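Local coordinates for oxidoreductase, 2OG-Fe oxygenase family protein, putative, expressed (PDB 5XOI), which probably acts as an iron-dependent dioxygenase of the AlkB family, this chain being its 2-oxoglutarate-Fe(II) oxygenase domain, at residues L20-D23 and D24-I28; I28-R31 and C32-L35; D95-Q98 and A99-F103. One frame throughout, in Å; residues are numbered along the deposited sequence.

Contact 1 of 3, residues L20-D23 and D24-I28; sequences LKHD and DQVDI
Leu20 and Gln25 meet at the start of helix 22-37, where the incoming loop lies against the first turn. On this packed side, CG of Gln25 lies beside its own backbone N (chi1 -72°), which turns the chain back toward Leu20 and rests CG 3.6 Å from CB of Leu20. Beyond it the extended glutamine carries its amide alongside the loop, and NE2 gives a hydrogen to the backbone O of Leu20 (3.2 Å). The donor stands above the carbonyl plane, 42° out of it, rather than on a lone pair. OE1 of the same amide is taken by Ser184, and two fixed ends hold the group's rotation. Glutamine suits a buried place where a loop carbonyl still needs a donor. Farther in, CD1 of Leu20 approaches CD1 of Ile28 at 4.2 Å, the chains crossing at about a right angle; both are buried against Phe158 of strand 155-161, where branched apolar residues fit.

The outer side is looser. Lys21 and Asp24 run side by side in the same direction, but NZ of Lys21 stays 4.8 Å from OD2 of Asp24, so at most a weak long-range attraction is likely. The carboxylates of Asp23 and Asp24 suit a helix start, whose amide dipoles probably favour negative charge. His22 is the exception here, anchored to helix 211-217 by stacking on Trp212 and by NE2 bonding Glu216.

Lys21 occupies the N-cap position, and its carbonyl accepts from N of Gln25 (3.0 Å). The arrangement is that of a helix N-terminus whose buried face lies against the major sheet of the jelly-roll fold of 2-oxoglutarate oxygenases.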
ATOM      1  N   LEU A  20       7.812   3.460   9.718  1.00 17.38           N
ATOM      2  CA  LEU A  20       7.755   2.170  10.406  1.00 13.50           C
ATOM      3  C   LEU A  20       8.990   1.949  11.284  1.00 20.34           C
ATOM      4  O   LEU A  20      10.123   2.003  10.799  1.00 23.58           O
ATOM      5  CB  LEU A  20       7.633   1.040   9.380  1.00 16.52           C
ATOM      6  CG  LEU A  20       6.382   1.097   8.502  1.00 13.64           C
ATOM      7  CD1 LEU A  20       6.370  -0.037   7.457  1.00 19.27           C
ATOM      8  CD2 LEU A  20       5.138   1.026   9.363  1.00 16.48           C
ATOM      9  N   LYS A  21       8.765   1.662  12.570  1.00 21.58           N
ATOM     10  CA  LYS A  21       9.872   1.427  13.493  1.00 28.92           C
ATOM     11  C   LYS A  21      10.615   0.143  13.131  1.00 27.46           C
ATOM     12  O   LYS A  21      10.101  -0.724  12.425  1.00 19.49           O
ATOM     13  CB  LYS A  21       9.381   1.314  14.939  1.00 32.24           C
ATOM     14  CG  LYS A  21       8.687   2.538  15.503  1.00 35.51           C
ATOM     15  CD  LYS A  21       8.547   2.379  17.011  1.00 47.25           C
ATOM     16  CE  LYS A  21       7.166   2.773  17.493  1.00 52.98           C
ATOM     17  NZ  LYS A  21       6.778   4.110  16.964  1.00 56.80           N
ATOM     18  N   HIS A  22      11.840   0.030  13.656  1.00 25.98           N
ATOM     19  CA  HIS A  22      12.701  -1.132  13.427  1.00 22.45           C
ATOM     20  C   HIS A  22      11.966  -2.440  13.685  1.00 22.62           C
ATOM     21  O   HIS A  22      11.850  -3.301  12.796  1.00 20.34           O
ATOM     22  CB  HIS A  22      13.937  -1.020  14.342  1.00 21.72           C
ATOM     23  CG  HIS A  22      14.833  -2.229  14.337  1.00 24.76           C
ATOM     24  ND1 HIS A  22      16.174  -2.158  14.018  1.00 29.96           N
ATOM     25  CD2 HIS A  22      14.593  -3.525  14.650  1.00 29.38           C
ATOM     26  CE1 HIS A  22      16.714  -3.361  14.113  1.00 27.55           C
ATOM     27  NE2 HIS A  22      15.775  -4.211  14.487  1.00 29.07           N
ATOM     28  N   ASP A  23      11.500  -2.624  14.923  1.00 18.88           N
ATOM     29  CA  ASP A  23      10.920  -3.907  15.303  1.00 24.98           C
ATOM     30  C   ASP A  23       9.595  -4.142  14.593  1.00 21.79           C
ATOM     31  O   ASP A  23       9.206  -5.294  14.377  1.00 25.09           O
ATOM     32  CB  ASP A  23      10.738  -3.979  16.824  1.00 29.20           C
ATOM     33  CG  ASP A  23      12.002  -4.444  17.549  1.00 28.35           C
ATOM     34  OD1 ASP A  23      12.900  -5.017  16.895  1.00 29.31           O
ATOM     35  OD2 ASP A  23      12.097  -4.248  18.783  1.00 31.09           O
ATOM     36  N   ASP A  24       8.896  -3.065  14.225  1.00 25.38           N
ATOM     37  CA  ASP A  24       7.642  -3.213  13.498  1.00 20.06           C
ATOM     38  C   ASP A  24       7.874  -3.732  12.088  1.00 22.67           C
ATOM     39  O   ASP A  24       7.100  -4.562  11.606  1.00 21.83           O
ATOM     40  CB  ASP A  24       6.891  -1.889  13.453  1.00 23.40           C
ATOM     41  CG  ASP A  24       6.389  -1.478  14.813  1.00 30.00           C
ATOM     42  OD1 ASP A  24       6.203  -2.381  15.662  1.00 33.45           O
ATOM     43  OD2 ASP A  24       6.186  -0.270  15.032  1.00 32.00           O
ATOM     44  N   GLN A  25       8.914  -3.239  11.406  1.00 20.26           N
ATOM     45  CA  GLN A  25       9.245  -3.769  10.083  1.00 22.31           C
ATOM     46  C   GLN A  25       9.578  -5.251  10.169  1.00 19.57           C
ATOM     47  O   GLN A  25       9.112  -6.062   9.358  1.00 19.81           O
ATOM     48  CB  GLN A  25      10.419  -2.993   9.478  1.00 18.87           C
ATOM     49  CG  GLN A  25      10.092  -1.581   9.026  1.00 21.47           C
ATOM     50  CD  GLN A  25      11.218  -0.956   8.226  1.00 28.16           C
ATOM     51  OE1 GLN A  25      11.644  -1.491   7.196  1.00 24.86           O
ATOM     52  NE2 GLN A  25      11.712   0.187   8.697  1.00 27.03           N
ATOM     53  N   VAL A  26      10.390  -5.630  11.154  1.00 17.76           N
ATOM     54  CA  VAL A  26      10.705  -7.045  11.318  1.00 22.06           C
ATOM     55  C   VAL A  26       9.440  -7.837  11.602  1.00 20.41           C
ATOM     56  O   VAL A  26       9.216  -8.910  11.028  1.00 20.80           O
ATOM     57  CB  VAL A  26      11.751  -7.233  12.425  1.00 21.00           C
ATOM     58  CG1 VAL A  26      12.028  -8.719  12.638  1.00 22.36           C
ATOM     59  CG2 VAL A  26      13.012  -6.481  12.063  1.00 16.45           C
ATOM     60  N   ASP A  27       8.587  -7.310  12.481  1.00 18.85           N
ATOM     61  CA  ASP A  27       7.364  -8.010  12.847  1.00 23.97           C
ATOM     62  C   ASP A  27       6.435  -8.144  11.649  1.00 15.71           C
ATOM     63  O   ASP A  27       5.788  -9.182  11.474  1.00 22.34           O
ATOM     64  CB  ASP A  27       6.671  -7.263  13.988  1.00 25.91           C
ATOM     65  CG  ASP A  27       5.441  -7.979  14.503  1.00 32.44           C
ATOM     66  OD1 ASP A  27       5.487  -9.212  14.682  1.00 37.00           O
ATOM     67  OD2 ASP A  27       4.429  -7.291  14.753  1.00 37.22           O
ATOM     68  N   ILE A  28       6.369  -7.103  10.813  1.00 16.91           N
ATOM     69  CA  ILE A  28       5.486  -7.135   9.651  1.00 19.60           C
ATOM     70  C   ILE A  28       5.954  -8.198   8.666  1.00 20.48           C
ATOM     71  O   ILE A  28       5.149  -8.982   8.157  1.00 19.14           O
ATOM     72  CB  ILE A  28       5.401  -5.747   8.989  1.00 18.18           C
ATOM     73  CG1 ILE A  28       4.585  -4.786   9.857  1.00 21.43           C
ATOM     74  CG2 ILE A  28       4.761  -5.857   7.608  1.00 21.24           C
ATOM     75  CD1 ILE A  28       4.862  -3.330   9.560  1.00 23.71           C
TER

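Contact 2 of 3, residues I28-R31 and C32-L35; sequences IIRR and CQKL
A chi1 of -75°, which sets CG of Gln33 beside its own backbone N, followed by an extended chain, sends the glutamine back along the helix until its amide reaches Ile29. There the branch of Ile29 that stands opposite the backbone N (CG1 having taken the place beside it, chi1 -61°) offers its methyl: CG2 sits almost straight above CD of Gln33 at 3.6 Å, over the face of the amide. A beta-branched residue suits this spot because CG2 can rest on the flat group while CG1 goes on into the core. The amide is held from its far end too, NE2 of Gln33 giving a hydrogen to the carbonyl of Ala217. On the oxygen side of the amide, OE1 of Gln33 lies 3.6 Å from CA of Arg30, whose aliphatic chain passes at an angle and whose guanidinium is turned 36° from the amide plane.

Beneath, SG of Cys32 lies beside its backbone N, 3.4 Å from O of Ile28 and 4.4 Å from CG2 of Ile28; a small, buried side chain fits between the helix and Leu224 and Leu226. Nearer the surface, CG of Leu35 lies 3.2 Å from O of Arg31, while the extended chain of Arg31 brings NE to OD2 of Asp27, one turn earlier, in a salt bridge. Ordinary i to i+4 bonds, such as Gln33 N to Ile29 O at 2.7 Å, carry the backbone.

Ile28, Ile29 and Cys32 thus face strands 155-161 and 223-229, with Arg31 lying over helix 87-106 and Gln33 tied to the end of helix 211-217.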
ATOM      1  N   ILE A  28       6.369  -7.103  10.813  1.00 16.91           N
ATOM      2  CA  ILE A  28       5.486  -7.135   9.651  1.00 19.60           C
ATOM      3  C   ILE A  28       5.954  -8.198   8.666  1.00 20.48           C
ATOM      4  O   ILE A  28       5.149  -8.982   8.157  1.00 19.14           O
ATOM      5  CB  ILE A  28       5.401  -5.747   8.989  1.00 18.18           C
ATOM      6  CG1 ILE A  28       4.585  -4.786   9.857  1.00 21.43           C
ATOM      7  CG2 ILE A  28       4.761  -5.857   7.608  1.00 21.24           C
ATOM      8  CD1 ILE A  28       4.862  -3.330   9.560  1.00 23.71           C
ATOM      9  N   ILE A  29       7.266  -8.250   8.404  1.00 19.22           N
ATOM     10  CA  ILE A  29       7.822  -9.274   7.519  1.00 18.41           C
ATOM     11  C   ILE A  29       7.556 -10.661   8.082  1.00 21.77           C
ATOM     12  O   ILE A  29       7.098 -11.560   7.370  1.00 16.40           O
ATOM     13  CB  ILE A  29       9.333  -9.055   7.309  1.00 15.61           C
ATOM     14  CG1 ILE A  29       9.621  -7.700   6.643  1.00 21.04           C
ATOM     15  CG2 ILE A  29       9.939 -10.239   6.520  1.00 15.95           C
ATOM     16  CD1 ILE A  29       9.147  -7.597   5.215  1.00 29.89           C
ATOM     17  N   ARG A  30       7.855 -10.864   9.370  1.00 17.23           N
ATOM     18  CA  ARG A  30       7.697 -12.194   9.948  1.00 19.58           C
ATOM     19  C   ARG A  30       6.241 -12.653   9.894  1.00 19.21           C
ATOM     20  O   ARG A  30       5.965 -13.804   9.537  1.00 23.80           O
ATOM     21  CB  ARG A  30       8.238 -12.205  11.379  1.00 23.08           C
ATOM     22  CG  ARG A  30       9.762 -12.249  11.437  1.00 23.21           C
ATOM     23  CD  ARG A  30      10.265 -12.330  12.879  1.00 29.03           C
ATOM     24  NE  ARG A  30      11.722 -12.399  12.954  1.00 31.95           N
ATOM     25  CZ  ARG A  30      12.432 -11.959  13.990  1.00 39.40           C
ATOM     26  NH1 ARG A  30      11.817 -11.410  15.033  1.00 32.61           N
ATOM     27  NH2 ARG A  30      13.754 -12.057  13.985  1.00 44.66           N
ATOM     28  N   ARG A  31       5.291 -11.763  10.202  1.00 22.57           N
ATOM     29  CA  ARG A  31       3.879 -12.145  10.119  1.00 21.36           C
ATOM     30  C   ARG A  31       3.470 -12.472   8.686  1.00 21.50           C
ATOM     31  O   ARG A  31       2.735 -13.436   8.448  1.00 21.45           O
ATOM     32  CB  ARG A  31       2.989 -11.036  10.669  1.00 24.03           C
ATOM     33  CG  ARG A  31       3.049 -10.877  12.180  1.00 30.31           C
ATOM     34  CD  ARG A  31       2.266  -9.649  12.599  1.00 35.00           C
ATOM     35  NE  ARG A  31       2.327  -9.406  14.037  1.00 40.25           N
ATOM     36  CZ  ARG A  31       1.375  -9.766  14.889  1.00 40.46           C
ATOM     37  NH1 ARG A  31       0.291 -10.394  14.447  1.00 39.02           N
ATOM     38  NH2 ARG A  31       1.506  -9.501  16.180  1.00 48.19           N
ATOM     39  N   CYS A  32       3.938 -11.679   7.720  1.00 18.77           N
ATOM     40  CA  CYS A  32       3.591 -11.924   6.325  1.00 16.64           C
ATOM     41  C   CYS A  32       4.286 -13.165   5.777  1.00 22.89           C
ATOM     42  O   CYS A  32       3.734 -13.856   4.914  1.00 22.72           O
ATOM     43  CB  CYS A  32       3.944 -10.689   5.494  1.00 14.75           C
ATOM     44  SG  CYS A  32       2.860  -9.285   5.709  1.00 21.05           S
ATOM     45  N   GLN A  33       5.490 -13.478   6.268  1.00 20.92           N
ATOM     46  CA  GLN A  33       6.137 -14.722   5.858  1.00 21.34           C
ATOM     47  C   GLN A  33       5.312 -15.931   6.276  1.00 24.00           C
ATOM     48  O   GLN A  33       5.139 -16.876   5.498  1.00 25.41           O
ATOM     49  CB  GLN A  33       7.543 -14.809   6.455  1.00 20.44           C
ATOM     50  CG  GLN A  33       8.547 -13.916   5.775  1.00 19.18           C
ATOM     51  CD  GLN A  33       9.862 -13.875   6.511  1.00 23.93           C
ATOM     52  OE1 GLN A  33       9.907 -14.047   7.733  1.00 24.74           O
ATOM     53  NE2 GLN A  33      10.940 -13.634   5.781  1.00 22.23           N
ATOM     54  N   LYS A  34       4.776 -15.905   7.492  1.00 20.25           N
ATOM     55  CA  LYS A  34       4.032 -17.047   8.009  1.00 23.76           C
ATOM     56  C   LYS A  34       2.631 -17.124   7.409  1.00 23.52           C
ATOM     57  O   LYS A  34       2.194 -18.197   6.987  1.00 27.89           O
ATOM     58  CB  LYS A  34       3.962 -16.966   9.534  1.00 27.94           C
ATOM     59  CG  LYS A  34       3.452 -18.230  10.189  1.00 32.75           C
ATOM     60  CD  LYS A  34       3.665 -18.176  11.688  1.00 34.13           C
ATOM     61  CE  LYS A  34       2.947 -19.319  12.375  1.00 37.95           C
ATOM     62  NZ  LYS A  34       3.467 -20.664  11.977  1.00 37.69           N
ATOM     63  N   LEU A  35       1.907 -16.001   7.384  1.00 25.64           N
ATOM     64  CA  LEU A  35       0.606 -15.975   6.720  1.00 25.54           C
ATOM     65  C   LEU A  35       0.734 -16.284   5.237  1.00 27.53           C
ATOM     66  O   LEU A  35      -0.169 -16.897   4.649  1.00 21.73           O
ATOM     67  CB  LEU A  35      -0.058 -14.614   6.921  1.00 24.85           C
ATOM     68  CG  LEU A  35      -0.379 -14.158   8.348  1.00 27.06           C
ATOM     69  CD1 LEU A  35      -1.231 -12.920   8.305  1.00 30.14           C
ATOM     70  CD2 LEU A  35      -1.092 -15.256   9.130  1.00 32.38           C
TER

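Contact 3 of 3, residues D95-Q98 and A99-F103; sequences DAIQ and ASNEF
Ala99, Gln98 and Ile97 are the residues this stretch of helix 87-106 buries most in itself, and Ile97 reaches across to a side chain of the next turn. Its CG2 methyl lies 3.9 Å from ND2 of Asn101, well above the amide plane and near the nitrogen. The two side chains run side by side in the same direction, CG2 of Ile97 standing opposite its backbone N (CG1 at chi1 -65°) and therefore turned toward the following turn. OD1 of Asn101 accepts from the backbone N of Leu117 in the loop; an amide suits a place where a methyl lies over it while its oxygen takes a peptide N-H.

Ala99 touches the preceding turn by its single methyl, CB lying 3.4 Å from O of Asp95, which also accepts from N of Ala99 at 2.8 Å. The methyl packs on Phe19 and on Leu16 of strand 13-16, and a small residue suits that close packing. Gln98 takes part mainly through its backbone and CB: its O receives N of Glu102 at 3.0 Å, and CB lies 3.1 Å from N of Ala99. The residue is exposed, which suits the polar end of a glutamine.

Next along the helix, Ser100 makes the distinctive polar contact. Its hydroxyl bends back, OG beside its own N at chi1 -66°, and donates to O of Ala96 at 2.9 Å. The amide N of Ser100 bonds that oxygen as well, the two donors coming from opposite faces of the carbonyl plane. A buried serine can thus satisfy its hydroxyl within the helix.

Ala96, Ile97 and Ser100 lie against strand 187-190, Ala99 and Ser100 against strand 13-16, and Phe103 extends the cover to strand 6-10 at the sheet's edge.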
ATOM      1  N   ASP A  95      -2.135   5.529  13.302  1.00 17.34           N
ATOM      2  CA  ASP A  95      -1.063   6.445  13.693  1.00 18.43           C
ATOM      3  C   ASP A  95      -0.554   7.242  12.495  1.00 20.44           C
ATOM      4  O   ASP A  95      -0.260   8.441  12.611  1.00 17.71           O
ATOM      5  CB  ASP A  95       0.099   5.668  14.325  1.00 18.25           C
ATOM      6  CG  ASP A  95      -0.216   5.152  15.724  1.00 27.23           C
ATOM      7  OD1 ASP A  95      -1.241   5.548  16.312  1.00 26.48           O
ATOM      8  OD2 ASP A  95       0.577   4.336  16.235  1.00 29.44           O
ATOM      9  N   ALA A  96      -0.423   6.583  11.338  1.00 16.83           N
ATOM     10  CA  ALA A  96       0.050   7.267  10.138  1.00 18.51           C
ATOM     11  C   ALA A  96      -0.919   8.359   9.707  1.00 17.09           C
ATOM     12  O   ALA A  96      -0.501   9.457   9.318  1.00 18.46           O
ATOM     13  CB  ALA A  96       0.255   6.254   9.008  1.00 18.74           C
ATOM     14  N   ILE A  97      -2.219   8.071   9.768  1.00 15.65           N
ATOM     15  CA  ILE A  97      -3.228   9.079   9.462  1.00 17.18           C
ATOM     16  C   ILE A  97      -3.154  10.220  10.465  1.00 16.07           C
ATOM     17  O   ILE A  97      -3.176  11.397  10.090  1.00 20.92           O
ATOM     18  CB  ILE A  97      -4.624   8.436   9.428  1.00 15.92           C
ATOM     19  CG1 ILE A  97      -4.695   7.437   8.268  1.00 16.74           C
ATOM     20  CG2 ILE A  97      -5.694   9.497   9.249  1.00 20.44           C
ATOM     21  CD1 ILE A  97      -5.942   6.601   8.291  1.00 16.80           C
ATOM     22  N   GLN A  98      -3.071   9.888  11.753  1.00 15.23           N
ATOM     23  CA  GLN A  98      -2.961  10.927  12.774  1.00 17.04           C
ATOM     24  C   GLN A  98      -1.734  11.802  12.539  1.00 19.60           C
ATOM     25  O   GLN A  98      -1.807  13.035  12.624  1.00 17.99           O
ATOM     26  CB  GLN A  98      -2.906  10.289  14.163  1.00 23.80           C
ATOM     27  CG  GLN A  98      -4.261   9.970  14.767  1.00 31.91           C
ATOM     28  CD  GLN A  98      -4.174   9.678  16.262  1.00 46.34           C
ATOM     29  OE1 GLN A  98      -3.121   9.284  16.771  1.00 49.92           O
ATOM     30  NE2 GLN A  98      -5.280   9.894  16.974  1.00 52.38           N
ATOM     31  N   ALA A  99      -0.592  11.183  12.234  1.00 16.16           N
ATOM     32  CA  ALA A  99       0.613  11.963  11.982  1.00 16.44           C
ATOM     33  C   ALA A  99       0.457  12.823  10.739  1.00 17.22           C
ATOM     34  O   ALA A  99       0.885  13.986  10.720  1.00 16.89           O
ATOM     35  CB  ALA A  99       1.828  11.039  11.846  1.00 18.55           C
ATOM     36  N   SER A 100      -0.152  12.271   9.689  1.00 15.94           N
ATOM     37  CA  SER A 100      -0.380  13.050   8.476  1.00 18.67           C
ATOM     38  C   SER A 100      -1.272  14.256   8.751  1.00 17.85           C
ATOM     39  O   SER A 100      -1.008  15.362   8.267  1.00 15.94           O
ATOM     40  CB  SER A 100      -1.001  12.165   7.400  1.00 20.64           C
ATOM     41  OG  SER A 100      -0.091  11.166   6.988  1.00 19.93           O
ATOM     42  N   ASN A 101      -2.360  14.054   9.496  1.00 16.30           N
ATOM     43  CA  ASN A 101      -3.278  15.159   9.732  1.00 15.92           C
ATOM     44  C   ASN A 101      -2.642  16.240  10.586  1.00 18.32           C
ATOM     45  O   ASN A 101      -2.949  17.419  10.411  1.00 17.02           O
ATOM     46  CB  ASN A 101      -4.564  14.644  10.369  1.00 16.21           C
ATOM     47  CG  ASN A 101      -5.503  14.062   9.337  1.00 18.69           C
ATOM     48  OD1 ASN A 101      -5.319  14.299   8.144  1.00 20.19           O
ATOM     49  ND2 ASN A 101      -6.494  13.283   9.776  1.00 18.21           N
ATOM     50  N   GLU A 102      -1.746  15.864  11.495  1.00 19.27           N
ATOM     51  CA  GLU A 102      -1.012  16.865  12.257  1.00 18.80           C
ATOM     52  C   GLU A 102      -0.080  17.651  11.346  1.00 18.86           C
ATOM     53  O   GLU A 102       0.019  18.877  11.458  1.00 18.67           O
ATOM     54  CB  GLU A 102      -0.228  16.194  13.386  1.00 22.95           C
ATOM     55  CG  GLU A 102       0.637  17.158  14.191  1.00 20.57           C
ATOM     56  CD  GLU A 102      -0.183  18.149  14.986  1.00 22.58           C
ATOM     57  OE1 GLU A 102      -1.387  17.881  15.211  1.00 21.21           O
ATOM     58  OE2 GLU A 102       0.381  19.196  15.390  1.00 22.31           O
ATOM     59  N   PHE A 103       0.599  16.955  10.432  1.00 16.02           N
ATOM     60  CA  PHE A 103       1.426  17.624   9.436  1.00 16.31           C
ATOM     61  C   PHE A 103       0.596  18.594   8.599  1.00 18.80           C
ATOM     62  O   PHE A 103       0.986  19.748   8.401  1.00 20.08           O
ATOM     63  CB  PHE A 103       2.095  16.552   8.570  1.00 15.39           C
ATOM     64  CG  PHE A 103       2.770  17.066   7.338  1.00 18.82           C
ATOM     65  CD1 PHE A 103       3.915  17.834   7.430  1.00 18.93           C
ATOM     66  CD2 PHE A 103       2.300  16.715   6.081  1.00 22.10           C
ATOM     67  CE1 PHE A 103       4.566  18.283   6.290  1.00 22.05           C
ATOM     68  CE2 PHE A 103       2.937  17.163   4.934  1.00 22.34           C
ATOM     69  CZ  PHE A 103       4.078  17.951   5.040  1.00 21.64           C
TER

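Contacts 1 and 2 are successive parts of helix 22-37, sharing Ile28, with centres 11 Å apart; contact 3 belongs to helix 87-106, its centre 19 Å from that of contact 1 and 25 Å from that of contact 2. Both helices pack on the major sheet, whose strands 124-131 and 223-229 carry residues that bind 2-oxoglutarate (Asn128, Arg223, Arg229), a ligand absent from this model. Side chains of Leu20 and Ile29 lie about 10 and 9 Å from that of Arg223, Cys32 about 10 Å from Asn128, and Ile97 about 10 Å from Arg229. None of the three contacts supplies a ligand to the manganese ion, which is held by His139, Asp141 and His199.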